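Local coordinates for Rv3651-like N-terminal domain-containing protein (Mycobacterium tuberculosis, PDB 4Q6U), which is of unknown function but is built from three sensor-type domains, one GAF-like and two PAS-like, and so probably takes part in signal sensing, at residues Gly109-Asp114 with Pro124-Asn129; Gly118-Thr123 with Arg142-Asp147; His242-Asp247 with Leu254-Gln259; Arg267-Asp272 with Arg301-Asp306. All blocks are in the same frame, centred on the assembly; numbering follows the deposited sequence.

Contact 1. Residues Gly109-Asp114 with Pro124-Asn129; sequences GPLKWD and PESLTN
Strand 109-114 and helix 124-129 run crosswise, with an angle of 104° between their directions and 6.0 Å between their axes at the closest point. They belong to the PAS-like middle domain, where the helix follows the sheet's first two strands, 109-114 and 119-121. The touch is at the start of the strand. CA of Gly-109 lies 3.8 Å from CA of Ser-126, so backbone meets backbone with no side chain between them. Gly-109, which has no side chain, lets the helix backbone come this close. No hydrogen bond joins the two segments directly.

Ser-126 has the largest share of the contact. Its CB sits 3.6 Å from Pro-110 O and 3.9 Å from CD2 of Leu-111, the branch of that leucine that touches the helix. Ser-126 OG sits in the crowded position between the backbone N and carbonyl carbon (chi1 81°), where it bonds Asp-122 OD2 just before the helix. Glu-125 adds only its CB, which rests against Gly-109 CA. Thr-123 links the two elements, since its OG1 bonds both Pro-110 O and Ser-126 N, capping the helix. Within the helix, Pro-124 O accepts from both N and OG1 of Thr-128, and OG1 comes in from above the carbonyl plane.

Asn-129 closes the contact one turn on. Its CG is anti to the carbonyl carbon (chi1 -71°), which brings ND2 to the strand's start. There Asn-129 ND2 bonds to Ile-107 O and lies 3.4 Å from Gly-109 N, two donors that do not bond each other.

Contact 2. Residues Gly118-Thr123 with Arg142-Asp147; sequences GVATDT and RAFAED
An isolated antiparallel bridge and a salt-bridge network tie the edge strand 119-121 of the PAS-like middle domain to the loop 142-147. Ala-120 and Arg-142 form the hydrogen-bonded pair. Ala-120 N gives a nearly straight bond to Arg-142 O at 2.8 Å, and Arg-142 N returns one to Ala-120 O at 3.1 Å. Both lie in the carbonyl planes.

Beside the bridge, Arg-142 bends at chi3 (63°) and grips Asp-147 side-on. Arg-142 NE and NH2 both go to Asp-147 OD1, in the guanidinium plane; NE, at 2.8 Å, uses the syn lone pair. Arg-142 NE also makes a salt bridge to Asp-122 OD1 at 3.2 Å. The two aspartates meet tip to tip with their planes 85° apart. Asp-122 OD1 is 2.6 Å from Asp-147 OD2, so one acid probably holds a proton.

The second shell sets these groups. Ser-126 bonds Asp-122 OD2, Trp-113 NE1 bonds Asp-147 OD2, and Ile-138 O takes Arg-142 NH1. Glu-146 places its CB over one face of the guanidinium, while its OE1 accepts from Ala-143 N.

At the other end the ring of Phe-144 packs on the G1 beta bulge of Gly-118 and Val-119, and stacks with Trp-113. A water accepts from Phe-144 N and donates to Gly-118 O, which lies over one face of the Phe-144 ring.

Contact 3. Residues His242-Asp247 with Leu254-Gln259; sequences HRALVD and LKWLDQ
Backbone bonds pair strand 242-246 with strand 253-256 in antiparallel fashion. Leu-245 N donates to Lys-255 O at 2.8 Å. Leu-245 O takes Leu-254 N at 2.8 Å and, weakly, Lys-255 N, so Leu-254 and Lys-255 form a classic beta bulge. Past the strand, Leu-257 N donates to Arg-243 O from above the carbonyl plane.

The charged pair is Arg-243 with Asp-258. The arginine bends at chi3 (-62°) and meets the carboxylate side-on, the two planes 20° apart. Arg-243 NE bonds Asp-258 OD2 at 3.0 Å, and Arg-243 NH2 bonds Asp-258 OD1 at 2.9 Å, each on a syn lone pair. OD2 also accepts from Arg-243 N, and OD1 has a second salt bridge to Arg-151. His-242 ND1 gives a straight bond to Gln-259 O at 2.7 Å, in the ring plane.

Apolar contacts lie on both faces. Ala-244 CB touches Trp-256 CE3 at 3.8 Å. On the face of Leu-245, its CG meets CD1 of Leu-257, while Leu-245 and Leu-254 both pack on Leu-161 of helix 157-165. Leu-257 also touches Ile-232 of the second subunit.

The whole is a bulged beta hairpin at the edge of the five-stranded antiparallel sheet of the C-terminal PAS-like domain.

Contact 4. Residues Arg267-Asp272 with Arg301-Asp306; sequences RRSAAD and RLPGHD
Arg-268, Pro-303 and Ser-269 carry most of this small contact. Arg-268 buries the most surface. Its CG is anti to the backbone N (chi1 -173°), and the chain bends at chi3 (78°) to bring the guanidinium to the end of strand 296-303. Arg-268 NH1 gives Gly-304 O a bond of 2.8 Å with an angle of 167° at the hydrogen. This bond lies in both the carbonyl plane and the guanidinium plane. Arg-268 NH2 adds a weak second bond to Gly-304 O at 3.4 Å. The positive charge is also met by Asp-265, which forms a salt bridge with NH1.

Pro-303 CB points toward the loop, and the ring is touched at two carbons. Pro-303 CB lies 3.6 Å from Arg-268 NH2, and Pro-303 CG lies 3.6 Å from Ser-269 CB. Ser-269 thus meets the proline with its carbon, while its OG bonds to Asp-265 O. Pro-303 also has a backbone bond with Asp-265, so that residue ties both segments together. On the strand side, Pro-303 packs on Trp-309 of the next strand.

The contact fastens the irregular connection between strands 253-256 and 296-303 against the outer strand of the sheet, in the C-terminal domain of PAS-type fold.

In the fold
Contacts 1 and 2 belong to the middle domain, and contacts 3 and 4 to the C-terminal domain. The centres of contacts 1 and 2 are about 9 Å apart, and their segments alternate along the chain. They share one sheet, in which strands 109-114 and 119-121 are neighbours. Contacts 3 and 4 follow in series, with centres about 16 Å apart, and reach opposite edges of a second five-stranded sheet with the same strand order. Contact 2 lies where the domains meet: Ala-145 packs on Leu-254 and Trp-256 of contact 3, while Glu-146 forms a salt bridge with Arg-267 of contact 4. The middle and C-terminal domains therefore pack directly on each other in this three-domain protein.

Contact 1. Residues Gly109-Asp114 with Pro124-Asn129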
# COMPACT_ATOMS: atom_id res chain seq x y z
N GLY B 109 -22.70 6.49 -14.44
CA GLY B 109 -22.40 5.58 -15.52
C GLY B 109 -22.52 4.14 -15.06
O GLY B 109 -21.66 3.65 -14.32
N PRO B 110 -23.60 3.47 -15.48
CA PRO B 110 -23.83 2.07 -15.13
C PRO B 110 -22.94 1.16 -15.96
O PRO B 110 -22.68 1.45 -17.13
CB PRO B 110 -25.31 1.87 -15.47
CG PRO B 110 -25.54 2.81 -16.59
CD PRO B 110 -24.63 3.99 -16.38
N LEU B 111 -22.46 0.09 -15.34
CA LEU B 111 -21.71 -0.95 -16.05
C LEU B 111 -21.89 -2.26 -15.30
O LEU B 111 -22.38 -2.29 -14.17
CB LEU B 111 -20.23 -0.58 -16.16
CG LEU B 111 -19.46 -0.48 -14.83
CD1 LEU B 111 -18.10 -1.16 -14.95
CD2 LEU B 111 -19.27 0.96 -14.40
N LYS B 112 -21.45 -3.35 -15.92
CA LYS B 112 -21.48 -4.63 -15.24
C LYS B 112 -20.32 -5.49 -15.68
O LYS B 112 -19.81 -5.36 -16.81
CB LYS B 112 -22.80 -5.37 -15.49
CG LYS B 112 -23.03 -5.78 -16.93
CD LYS B 112 -24.35 -6.53 -17.09
CE LYS B 112 -24.58 -6.95 -18.53
NZ LYS B 112 -25.92 -7.60 -18.68
N TRP B 113 -19.89 -6.35 -14.77
CA TRP B 113 -18.91 -7.39 -15.07
C TRP B 113 -19.62 -8.72 -14.91
O TRP B 113 -20.13 -9.03 -13.82
CB TRP B 113 -17.70 -7.31 -14.13
CG TRP B 113 -16.75 -6.20 -14.44
CD1 TRP B 113 -16.96 -5.13 -15.27
CD2 TRP B 113 -15.42 -6.05 -13.93
NE1 TRP B 113 -15.84 -4.33 -15.30
CE2 TRP B 113 -14.88 -4.88 -14.49
CE3 TRP B 113 -14.63 -6.81 -13.06
CZ2 TRP B 113 -13.59 -4.43 -14.20
CZ3 TRP B 113 -13.34 -6.37 -12.77
CH2 TRP B 113 -12.84 -5.19 -13.34
N ASP B 114 -19.71 -9.50 -15.99
CA ASP B 114 -20.19 -10.87 -15.87
C ASP B 114 -18.99 -11.74 -15.48
O ASP B 114 -18.11 -12.00 -16.30
CB ASP B 114 -20.82 -11.37 -17.18
CG ASP B 114 -21.52 -12.72 -17.03
OD1 ASP B 114 -21.00 -13.59 -16.30
OD2 ASP B 114 -22.60 -12.92 -17.64
N PRO B 124 -21.63 4.41 -22.74
CA PRO B 124 -20.99 5.69 -23.05
C PRO B 124 -20.74 6.54 -21.80
O PRO B 124 -19.68 7.15 -21.65
CB PRO B 124 -22.02 6.37 -23.98
CG PRO B 124 -22.66 5.21 -24.68
CD PRO B 124 -22.72 4.09 -23.68
N GLU B 125 -21.72 6.55 -20.90
CA GLU B 125 -21.61 7.29 -19.66
C GLU B 125 -20.48 6.75 -18.77
O GLU B 125 -19.66 7.53 -18.27
CB GLU B 125 -22.95 7.26 -18.92
CG GLU B 125 -24.07 8.07 -19.58
CD GLU B 125 -24.69 7.38 -20.79
OE1 GLU B 125 -24.48 6.15 -20.97
OE2 GLU B 125 -25.40 8.06 -21.56
N SER B 126 -20.42 5.44 -18.58
CA SER B 126 -19.39 4.88 -17.69
C SER B 126 -17.99 5.06 -18.29
O SER B 126 -17.01 5.28 -17.56
CB SER B 126 -19.67 3.40 -17.41
OG SER B 126 -19.23 2.54 -18.46
N LEU B 127 -17.91 5.02 -19.61
CA LEU B 127 -16.66 5.21 -20.32
C LEU B 127 -16.20 6.66 -20.26
O LEU B 127 -15.02 6.94 -20.01
CB LEU B 127 -16.79 4.76 -21.78
CG LEU B 127 -16.86 3.24 -21.96
CD1 LEU B 127 -17.15 2.91 -23.41
CD2 LEU B 127 -15.56 2.58 -21.51
N THR B 128 -17.13 7.58 -20.48
CA THR B 128 -16.83 9.01 -20.39
C THR B 128 -16.36 9.40 -18.99
O THR B 128 -15.35 10.08 -18.85
CB THR B 128 -18.04 9.86 -20.76
OG1 THR B 128 -18.32 9.69 -22.15
CG2 THR B 128 -17.76 11.34 -20.48
N ASN B 129 -17.10 8.95 -17.98
CA ASN B 129 -16.73 9.20 -16.59
C ASN B 129 -15.31 8.73 -16.30
O ASN B 129 -14.54 9.41 -15.62
CB ASN B 129 -17.73 8.53 -15.64
CG ASN B 129 -19.09 9.23 -15.63
OD1 ASN B 129 -19.23 10.33 -16.14
ND2 ASN B 129 -20.10 8.59 -15.05

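Contact 2. Residues Gly118-Thr123 with Arg142-Asp147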
# COMPACT_ATOMS: atom_id res chain seq x y z
N GLY B 118 -16.57 -13.72 -17.72
CA GLY B 118 -15.31 -13.01 -17.71
C GLY B 118 -15.35 -11.83 -18.66
O GLY B 118 -14.34 -11.48 -19.26
N VAL B 119 -16.53 -11.19 -18.79
CA VAL B 119 -16.71 -10.13 -19.77
C VAL B 119 -17.45 -8.92 -19.18
O VAL B 119 -18.40 -9.06 -18.42
CB VAL B 119 -17.50 -10.66 -21.00
CG1 VAL B 119 -17.84 -9.53 -21.97
CG2 VAL B 119 -16.71 -11.76 -21.72
N ALA B 120 -16.98 -7.72 -19.52
CA ALA B 120 -17.58 -6.48 -19.05
C ALA B 120 -18.46 -5.84 -20.12
O ALA B 120 -18.18 -5.93 -21.32
CB ALA B 120 -16.50 -5.50 -18.60
N THR B 121 -19.51 -5.17 -19.67
CA THR B 121 -20.36 -4.38 -20.54
C THR B 121 -20.39 -2.99 -19.93
O THR B 121 -20.83 -2.82 -18.78
CB THR B 121 -21.76 -4.98 -20.63
OG1 THR B 121 -21.65 -6.39 -20.87
CG2 THR B 121 -22.58 -4.33 -21.76
N ASP B 122 -19.89 -1.99 -20.66
CA ASP B 122 -19.94 -0.61 -20.16
C ASP B 122 -21.00 0.17 -20.90
O ASP B 122 -21.75 -0.40 -21.69
CB ASP B 122 -18.59 0.09 -20.33
CG ASP B 122 -17.61 -0.29 -19.24
OD1 ASP B 122 -17.19 -1.46 -19.24
OD2 ASP B 122 -17.27 0.57 -18.41
N THR B 123 -21.03 1.47 -20.64
CA THR B 123 -21.93 2.41 -21.33
C THR B 123 -21.11 3.62 -21.78
O THR B 123 -20.00 3.82 -21.29
CB THR B 123 -23.09 2.87 -20.41
OG1 THR B 123 -22.55 3.44 -19.21
CG2 THR B 123 -23.99 1.71 -20.05
N ARG B 142 -15.99 -6.37 -23.46
CA ARG B 142 -14.75 -5.81 -22.94
C ARG B 142 -14.07 -6.76 -21.97
O ARG B 142 -14.73 -7.42 -21.17
CB ARG B 142 -15.02 -4.47 -22.22
CG ARG B 142 -15.63 -3.38 -23.11
CD ARG B 142 -16.12 -2.17 -22.28
NE ARG B 142 -15.03 -1.50 -21.57
CZ ARG B 142 -14.14 -0.69 -22.15
NH1 ARG B 142 -14.22 -0.43 -23.45
NH2 ARG B 142 -13.18 -0.12 -21.43
N ALA B 143 -12.74 -6.85 -22.05
CA ALA B 143 -11.98 -7.55 -21.03
C ALA B 143 -12.00 -6.69 -19.77
O ALA B 143 -12.06 -5.46 -19.85
CB ALA B 143 -10.55 -7.81 -21.48
N PHE B 144 -11.97 -7.34 -18.61
CA PHE B 144 -11.87 -6.62 -17.35
C PHE B 144 -10.66 -5.69 -17.38
O PHE B 144 -10.70 -4.59 -16.84
CB PHE B 144 -11.76 -7.59 -16.16
CG PHE B 144 -12.97 -8.46 -15.95
CD1 PHE B 144 -14.20 -8.13 -16.51
CD2 PHE B 144 -12.87 -9.63 -15.20
CE1 PHE B 144 -15.31 -8.95 -16.32
CE2 PHE B 144 -13.98 -10.44 -15.00
CZ PHE B 144 -15.21 -10.10 -15.56
N ALA B 145 -9.59 -6.11 -18.05
CA ALA B 145 -8.37 -5.31 -18.09
C ALA B 145 -8.54 -4.03 -18.93
O ALA B 145 -7.65 -3.17 -18.94
CB ALA B 145 -7.17 -6.15 -18.63
N GLU B 146 -9.67 -3.88 -19.62
CA GLU B 146 -9.97 -2.64 -20.35
C GLU B 146 -10.68 -1.62 -19.45
O GLU B 146 -10.75 -0.43 -19.79
CB GLU B 146 -10.82 -2.93 -21.60
CG GLU B 146 -10.11 -3.84 -22.63
CD GLU B 146 -10.93 -4.11 -23.89
OE1 GLU B 146 -11.56 -5.19 -23.96
OE2 GLU B 146 -10.94 -3.26 -24.81
N ASP B 147 -11.22 -2.08 -18.33
CA ASP B 147 -11.90 -1.20 -17.38
C ASP B 147 -10.97 -0.79 -16.23
O ASP B 147 -11.15 0.24 -15.60
CB ASP B 147 -13.16 -1.87 -16.84
CG ASP B 147 -14.31 -1.85 -17.83
OD1 ASP B 147 -14.08 -1.44 -18.99
OD2 ASP B 147 -15.44 -2.23 -17.45
O HOH W 1 -11.77 -10.08 -18.98

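Contact 3. Residues His242-Asp247 with Leu254-Gln259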
# COMPACT_ATOMS: atom_id res chain seq x y z
N HIS B 242 5.37 -8.49 -21.03
CA HIS B 242 4.15 -7.82 -20.60
C HIS B 242 3.45 -8.62 -19.51
O HIS B 242 2.96 -9.73 -19.75
CB HIS B 242 3.23 -7.60 -21.80
CG HIS B 242 3.83 -6.75 -22.87
ND1 HIS B 242 3.46 -5.43 -23.07
CD2 HIS B 242 4.78 -7.02 -23.80
CE1 HIS B 242 4.15 -4.94 -24.08
NE2 HIS B 242 4.96 -5.88 -24.54
N ARG B 243 3.41 -8.05 -18.30
CA ARG B 243 2.81 -8.71 -17.15
C ARG B 243 1.33 -8.41 -16.98
O ARG B 243 0.88 -7.30 -17.27
CB ARG B 243 3.56 -8.32 -15.88
CG ARG B 243 5.01 -8.86 -15.87
CD ARG B 243 5.78 -8.23 -14.67
NE ARG B 243 5.85 -6.78 -14.78
CZ ARG B 243 6.34 -5.99 -13.84
NH1 ARG B 243 6.81 -6.51 -12.72
NH2 ARG B 243 6.37 -4.68 -14.03
N ALA B 244 0.58 -9.40 -16.49
CA ALA B 244 -0.86 -9.28 -16.33
C ALA B 244 -1.33 -10.16 -15.19
O ALA B 244 -0.67 -11.12 -14.84
CB ALA B 244 -1.58 -9.67 -17.62
N LEU B 245 -2.49 -9.82 -14.63
CA LEU B 245 -3.14 -10.73 -13.70
C LEU B 245 -4.24 -11.46 -14.45
O LEU B 245 -4.93 -10.86 -15.27
CB LEU B 245 -3.71 -9.98 -12.51
CG LEU B 245 -2.65 -9.27 -11.66
CD1 LEU B 245 -3.33 -8.38 -10.64
CD2 LEU B 245 -1.79 -10.32 -10.97
N VAL B 246 -4.37 -12.75 -14.19
CA VAL B 246 -5.37 -13.56 -14.87
C VAL B 246 -6.13 -14.46 -13.90
O VAL B 246 -5.63 -14.77 -12.81
CB VAL B 246 -4.75 -14.44 -15.98
CG1 VAL B 246 -3.82 -13.62 -16.86
CG2 VAL B 246 -4.01 -15.63 -15.36
N ASP B 247 -7.35 -14.85 -14.27
CA ASP B 247 -8.06 -15.89 -13.53
C ASP B 247 -7.45 -17.22 -13.92
O ASP B 247 -7.47 -17.62 -15.09
CB ASP B 247 -9.57 -15.85 -13.82
CG ASP B 247 -10.37 -16.80 -12.91
OD1 ASP B 247 -9.88 -17.91 -12.61
OD2 ASP B 247 -11.50 -16.45 -12.50
N LEU B 254 -7.49 -10.12 -16.26
CA LEU B 254 -8.01 -9.21 -15.23
C LEU B 254 -7.41 -7.81 -15.29
O LEU B 254 -8.14 -6.82 -15.24
CB LEU B 254 -7.76 -9.79 -13.84
CG LEU B 254 -8.25 -11.20 -13.55
CD1 LEU B 254 -7.75 -11.64 -12.19
CD2 LEU B 254 -9.77 -11.31 -13.64
N LYS B 255 -6.09 -7.73 -15.39
CA LYS B 255 -5.41 -6.45 -15.32
C LYS B 255 -4.04 -6.48 -15.97
O LYS B 255 -3.30 -7.44 -15.81
CB LYS B 255 -5.24 -6.01 -13.86
CG LYS B 255 -4.62 -4.63 -13.73
CD LYS B 255 -4.40 -4.24 -12.30
CE LYS B 255 -3.75 -2.87 -12.22
NZ LYS B 255 -4.71 -1.74 -12.35
N TRP B 256 -3.71 -5.42 -16.70
CA TRP B 256 -2.35 -5.24 -17.22
C TRP B 256 -1.50 -4.52 -16.18
O TRP B 256 -1.93 -3.52 -15.62
CB TRP B 256 -2.34 -4.44 -18.52
CG TRP B 256 -2.91 -5.20 -19.68
CD1 TRP B 256 -4.12 -5.00 -20.27
CD2 TRP B 256 -2.29 -6.28 -20.37
NE1 TRP B 256 -4.30 -5.90 -21.30
CE2 TRP B 256 -3.19 -6.70 -21.38
CE3 TRP B 256 -1.07 -6.95 -20.24
CZ2 TRP B 256 -2.90 -7.75 -22.25
CZ3 TRP B 256 -0.78 -7.99 -21.11
CH2 TRP B 256 -1.69 -8.38 -22.10
N LEU B 257 -0.30 -5.04 -15.92
CA LEU B 257 0.61 -4.44 -14.93
C LEU B 257 1.66 -3.59 -15.64
O LEU B 257 2.23 -2.67 -15.07
CB LEU B 257 1.27 -5.52 -14.09
CG LEU B 257 0.31 -6.32 -13.20
CD1 LEU B 257 1.07 -7.37 -12.43
CD2 LEU B 257 -0.45 -5.39 -12.25
N ASP B 258 1.91 -3.92 -16.89
CA ASP B 258 2.66 -3.08 -17.80
C ASP B 258 1.69 -2.64 -18.88
O ASP B 258 0.48 -2.75 -18.69
CB ASP B 258 3.84 -3.84 -18.39
CG ASP B 258 4.72 -4.44 -17.32
OD1 ASP B 258 5.10 -3.69 -16.40
OD2 ASP B 258 5.02 -5.66 -17.39
N GLN B 259 2.19 -2.15 -20.00
CA GLN B 259 1.30 -1.82 -21.11
C GLN B 259 0.83 -3.11 -21.80
O GLN B 259 1.53 -4.12 -21.77
CB GLN B 259 1.98 -0.89 -22.11
CG GLN B 259 2.21 0.52 -21.58
CD GLN B 259 1.02 1.07 -20.80
OE1 GLN B 259 -0.08 1.19 -21.34
NE2 GLN B 259 1.24 1.40 -19.53

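Contact 4. Residues Arg267-Asp272 with Arg301-Asp306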
# COMPACT_ATOMS: atom_id res chain seq x y z
N ARG B 267 -8.09 -8.56 -26.82
CA ARG B 267 -9.35 -7.80 -26.79
C ARG B 267 -10.50 -8.55 -27.47
O ARG B 267 -11.59 -8.67 -26.91
CB ARG B 267 -9.16 -6.42 -27.44
CG ARG B 267 -8.37 -5.45 -26.54
CD ARG B 267 -8.27 -4.05 -27.13
NE ARG B 267 -9.59 -3.46 -27.36
CZ ARG B 267 -10.09 -3.20 -28.56
NH1 ARG B 267 -9.38 -3.47 -29.64
NH2 ARG B 267 -11.30 -2.67 -28.68
N ARG B 268 -10.25 -9.07 -28.66
CA ARG B 268 -11.28 -9.82 -29.39
C ARG B 268 -11.64 -11.10 -28.64
O ARG B 268 -12.82 -11.47 -28.55
CB ARG B 268 -10.82 -10.16 -30.80
CG ARG B 268 -11.90 -10.80 -31.68
CD ARG B 268 -11.30 -11.41 -32.92
NE ARG B 268 -10.66 -12.70 -32.63
CZ ARG B 268 -9.40 -13.01 -32.93
NH1 ARG B 268 -8.63 -12.12 -33.54
NH2 ARG B 268 -8.92 -14.21 -32.62
N SER B 269 -10.63 -11.78 -28.09
CA SER B 269 -10.88 -13.09 -27.49
C SER B 269 -11.40 -12.98 -26.06
O SER B 269 -11.68 -13.99 -25.42
CB SER B 269 -9.61 -13.95 -27.55
OG SER B 269 -8.57 -13.39 -26.75
N ALA B 270 -11.56 -11.76 -25.55
CA ALA B 270 -12.14 -11.59 -24.22
C ALA B 270 -13.56 -12.16 -24.19
O ALA B 270 -13.94 -12.85 -23.25
CB ALA B 270 -12.15 -10.13 -23.81
N ALA B 271 -14.32 -11.89 -25.24
CA ALA B 271 -15.72 -12.32 -25.27
C ALA B 271 -16.04 -13.31 -26.39
O ALA B 271 -17.10 -13.94 -26.37
CB ALA B 271 -16.63 -11.09 -25.40
N ASP B 272 -15.14 -13.48 -27.35
CA ASP B 272 -15.47 -14.29 -28.52
C ASP B 272 -14.36 -15.26 -28.87
O ASP B 272 -13.21 -14.87 -28.96
CB ASP B 272 -15.76 -13.40 -29.72
CG ASP B 272 -16.49 -14.12 -30.85
OD1 ASP B 272 -17.09 -15.19 -30.61
OD2 ASP B 272 -16.49 -13.58 -31.98
N ARG B 301 -0.34 -21.34 -27.26
CA ARG B 301 -0.86 -20.71 -28.46
C ARG B 301 -2.09 -19.89 -28.10
O ARG B 301 -3.09 -20.42 -27.62
CB ARG B 301 -1.16 -21.75 -29.54
CG ARG B 301 0.10 -22.32 -30.18
CD ARG B 301 -0.18 -23.60 -30.96
NE ARG B 301 -0.46 -24.71 -30.04
CZ ARG B 301 -0.74 -25.94 -30.43
NH1 ARG B 301 -0.80 -26.25 -31.72
NH2 ARG B 301 -0.97 -26.88 -29.52
N LEU B 302 -1.99 -18.58 -28.30
CA LEU B 302 -3.07 -17.64 -28.00
C LEU B 302 -3.65 -17.09 -29.30
O LEU B 302 -2.97 -17.09 -30.32
CB LEU B 302 -2.55 -16.51 -27.10
CG LEU B 302 -1.95 -17.01 -25.79
CD1 LEU B 302 -1.35 -15.86 -25.00
CD2 LEU B 302 -3.02 -17.71 -24.98
N PRO B 303 -4.91 -16.61 -29.28
CA PRO B 303 -5.57 -16.12 -30.50
C PRO B 303 -4.83 -14.98 -31.19
O PRO B 303 -4.50 -14.00 -30.54
CB PRO B 303 -6.93 -15.63 -29.99
CG PRO B 303 -7.14 -16.30 -28.69
CD PRO B 303 -5.77 -16.47 -28.09
N GLY B 304 -4.59 -15.10 -32.49
CA GLY B 304 -3.91 -14.05 -33.23
C GLY B 304 -4.79 -12.94 -33.81
O GLY B 304 -6.02 -13.06 -33.88
N HIS B 305 -4.13 -11.86 -34.21
CA HIS B 305 -4.77 -10.76 -34.91
C HIS B 305 -5.08 -11.09 -36.38
O HIS B 305 -6.21 -10.88 -36.85
CB HIS B 305 -3.90 -9.51 -34.84
CG HIS B 305 -3.93 -8.82 -33.51
ND1 HIS B 305 -2.91 -8.94 -32.59
CD2 HIS B 305 -4.86 -8.02 -32.94
CE1 HIS B 305 -3.21 -8.23 -31.51
NE2 HIS B 305 -4.39 -7.66 -31.70
N ASP B 306 -4.09 -11.61 -37.09
CA ASP B 306 -4.24 -11.92 -38.51
C ASP B 306 -4.31 -13.42 -38.77
O ASP B 306 -4.94 -13.87 -39.73
CB ASP B 306 -3.08 -11.33 -39.31
CG ASP B 306 -2.89 -9.85 -39.05
OD1 ASP B 306 -3.86 -9.09 -39.24
OD2 ASP B 306 -1.78 -9.46 -38.65